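Local coordinates for Non-structural protein 3 (Porcine deltacoronavirus, PDB 6LN0) that combines a macro domain of the ADP-ribose-binding family with a zinc-bearing papain-like protease that probably cleaves the viral polyprotein, at residues F76-K80 / L81-C85. Numbering follows the deposited sequence.
Sequences FDAKK and LGVAC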
ATOM      1  N   PHE A  76     -43.560  18.930  25.268  1.00 52.98           N
ATOM      2  CA  PHE A  76     -45.002  19.133  25.230  1.00 49.17           C
ATOM      3  C   PHE A  76     -45.725  18.034  24.461  1.00 55.92           C
ATOM      4  O   PHE A  76     -45.624  16.857  24.822  1.00 59.26           O
ATOM      5  CB  PHE A  76     -45.321  20.504  24.643  1.00 47.19           C
ATOM      6  CG  PHE A  76     -44.860  21.648  25.500  1.00 52.39           C
ATOM      7  CD1 PHE A  76     -43.537  22.040  25.500  1.00 49.62           C
ATOM      8  CD2 PHE A  76     -45.751  22.322  26.327  1.00 53.90           C
ATOM      9  CE1 PHE A  76     -43.106  23.081  26.290  1.00 48.29           C
ATOM     10  CE2 PHE A  76     -45.331  23.380  27.116  1.00 50.52           C
ATOM     11  CZ  PHE A  76     -43.999  23.755  27.108  1.00 52.11           C
ATOM     12  N   ASP A  77     -46.458  18.402  23.403  1.00 58.74           N
ATOM     13  CA  ASP A  77     -47.254  17.410  22.682  1.00 58.58           C
ATOM     14  C   ASP A  77     -46.386  16.342  22.036  1.00 63.37           C
ATOM     15  O   ASP A  77     -46.793  15.175  21.975  1.00 65.99           O
ATOM     16  CB  ASP A  77     -48.128  18.087  21.629  1.00 61.31           C
ATOM     17  CG  ASP A  77     -49.502  18.487  22.172  1.00 74.49           C
ATOM     18  OD1 ASP A  77     -50.324  17.570  22.403  1.00 80.69           O
ATOM     19  OD2 ASP A  77     -49.767  19.710  22.359  1.00 74.73           O
ATOM     20  N   ALA A  78     -45.183  16.704  21.576  1.00 56.89           N
ATOM     21  CA  ALA A  78     -44.319  15.750  20.891  1.00 60.19           C
ATOM     22  C   ALA A  78     -43.783  14.660  21.803  1.00 61.32           C
ATOM     23  O   ALA A  78     -43.158  13.716  21.301  1.00 62.41           O
ATOM     24  CB  ALA A  78     -43.142  16.467  20.235  1.00 60.30           C
ATOM     25  N   LYS A  79     -44.000  14.762  23.118  1.00 60.32           N
ATOM     26  CA  LYS A  79     -43.577  13.691  24.016  1.00 61.93           C
ATOM     27  C   LYS A  79     -44.189  12.348  23.609  1.00 63.30           C
ATOM     28  O   LYS A  79     -43.532  11.308  23.725  1.00 61.81           O
ATOM     29  CB  LYS A  79     -43.938  14.049  25.469  1.00 62.21           C
ATOM     30  CG  LYS A  79     -43.323  13.122  26.534  1.00 62.70           C
ATOM     31  CD  LYS A  79     -43.011  13.873  27.821  1.00 64.03           C
ATOM     32  CE  LYS A  79     -41.537  14.312  27.878  1.00 61.19           C
ATOM     33  NZ  LYS A  79     -41.419  15.620  28.595  1.00 57.64           N
ATOM     34  N   LYS A  80     -45.441  12.356  23.102  1.00 67.63           N
ATOM     35  CA  LYS A  80     -46.084  11.127  22.624  1.00 64.51           C
ATOM     36  C   LYS A  80     -45.204  10.378  21.636  1.00 65.34           C
ATOM     37  O   LYS A  80     -45.271   9.148  21.547  1.00 67.80           O
ATOM     38  CB  LYS A  80     -47.439  11.407  21.933  1.00 63.69           C
ATOM     39  CG  LYS A  80     -48.307  12.567  22.441  1.00 69.02           C
ATOM     40  CD  LYS A  80     -49.353  12.975  21.381  1.00 67.91           C
ATOM     41  CE  LYS A  80     -49.996  14.343  21.670  1.00 74.39           C
ATOM     42  NZ  LYS A  80     -51.018  14.779  20.642  1.00 71.09           N
ATOM     43  N   LEU A  81     -44.388  11.102  20.878  1.00 67.85           N
ATOM     44  CA  LEU A  81     -43.624  10.511  19.794  1.00 67.64           C
ATOM     45  C   LEU A  81     -42.275   9.956  20.232  1.00 64.74           C
ATOM     46  O   LEU A  81     -41.657   9.216  19.457  1.00 67.32           O
ATOM     47  CB  LEU A  81     -43.430  11.542  18.677  1.00 64.98           C
ATOM     48  CG  LEU A  81     -44.755  11.865  17.971  1.00 71.16           C
ATOM     49  CD1 LEU A  81     -44.947  13.364  17.781  1.00 67.82           C
ATOM     50  CD2 LEU A  81     -44.880  11.118  16.642  1.00 68.24           C
ATOM     51  N   GLY A  82     -41.826  10.257  21.450  1.00 63.44           N
ATOM     52  CA  GLY A  82     -40.520   9.844  21.933  1.00 57.28           C
ATOM     53  C   GLY A  82     -39.513  10.965  22.093  1.00 57.70           C
ATOM     54  O   GLY A  82     -38.330  10.680  22.301  1.00 59.47           O
ATOM     55  N   VAL A  83     -39.942  12.222  21.995  1.00 54.51           N
ATOM     56  CA  VAL A  83     -39.067  13.380  22.126  1.00 54.50           C
ATOM     57  C   VAL A  83     -39.033  13.782  23.597  1.00 58.10           C
ATOM     58  O   VAL A  83     -40.043  14.236  24.150  1.00 53.04           O
ATOM     59  CB  VAL A  83     -39.540  14.539  21.243  1.00 52.17           C
ATOM     60  CG1 VAL A  83     -38.629  15.732  21.401  1.00 50.55           C
ATOM     61  CG2 VAL A  83     -39.594  14.106  19.803  1.00 54.65           C
ATOM     62  N   ALA A  84     -37.868  13.607  24.236  1.00 52.56           N
ATOM     63  CA  ALA A  84     -37.749  13.950  25.646  1.00 50.69           C
ATOM     64  C   ALA A  84     -37.736  15.453  25.846  1.00 52.30           C
ATOM     65  O   ALA A  84     -38.285  15.954  26.830  1.00 55.30           O
ATOM     66  CB  ALA A  84     -36.492  13.332  26.253  1.00 52.56           C
ATOM     67  N   CYS A  85     -37.105  16.190  24.933  1.00 52.16           N
ATOM     68  CA  CYS A  85     -37.052  17.638  25.057  1.00 48.99           C
ATOM     69  C   CYS A  85     -36.618  18.241  23.726  1.00 51.97           C
ATOM     70  O   CYS A  85     -36.240  17.532  22.790  1.00 48.29           O
ATOM     71  CB  CYS A  85     -36.107  18.052  26.181  1.00 53.00           C
ATOM     72  SG  CYS A  85     -34.427  17.466  25.895  1.00 58.64           S
TER
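Ala78 and Leu81 are joined by a backbone hydrogen bond, from Leu81 N to Ala78 O at 2.9 Å. Gly82 N does the same one residue on, reaching Lys79 O at 3.0 Å. Both are i to i+3 bonds, the repeat of a 3-10 helix, and in each the donor stands well above the carbonyl plane. Gly82 ends the turn with a positive phi of 110°, a backbone shape that glycine adopts readily. The chain then reverses, and Lys79 CA makes a CA-H...O contact of 3.6 Å with Val83 O.

The apolar contacts gather round Ala78. Its CB lies 4.3 Å from Leu81 CD1 and 4.2 Å from Val83 CB. Val83 also lays CB and CG2 against Ala78 O. The backbone turn sets Leu81 CB near that same oxygen. The first torsion of Leu81 (-68°), with CG beside its own backbone N, carries CD1 alongside Ala78.

Charged groups lie on the outer side. Lys80 runs out extended beyond CG, and its NZ forms a salt bridge with Asp77 OD1 at 3.4 Å, in which the hydrogen bond is weak. The Lys79 chain is bent and brings CE to 3.8 Å from Ala84 O, while its NZ forms a salt bridge with Asp74.

This short 3-10 turn links strand 71-74 to strand 83-89, which are antiparallel neighbours at one edge of the macro-domain sheet. Gly82 and Ala84 bond through their backbones to Ser29, and Val83 packs on Leu31 of the parallel strand 29-34.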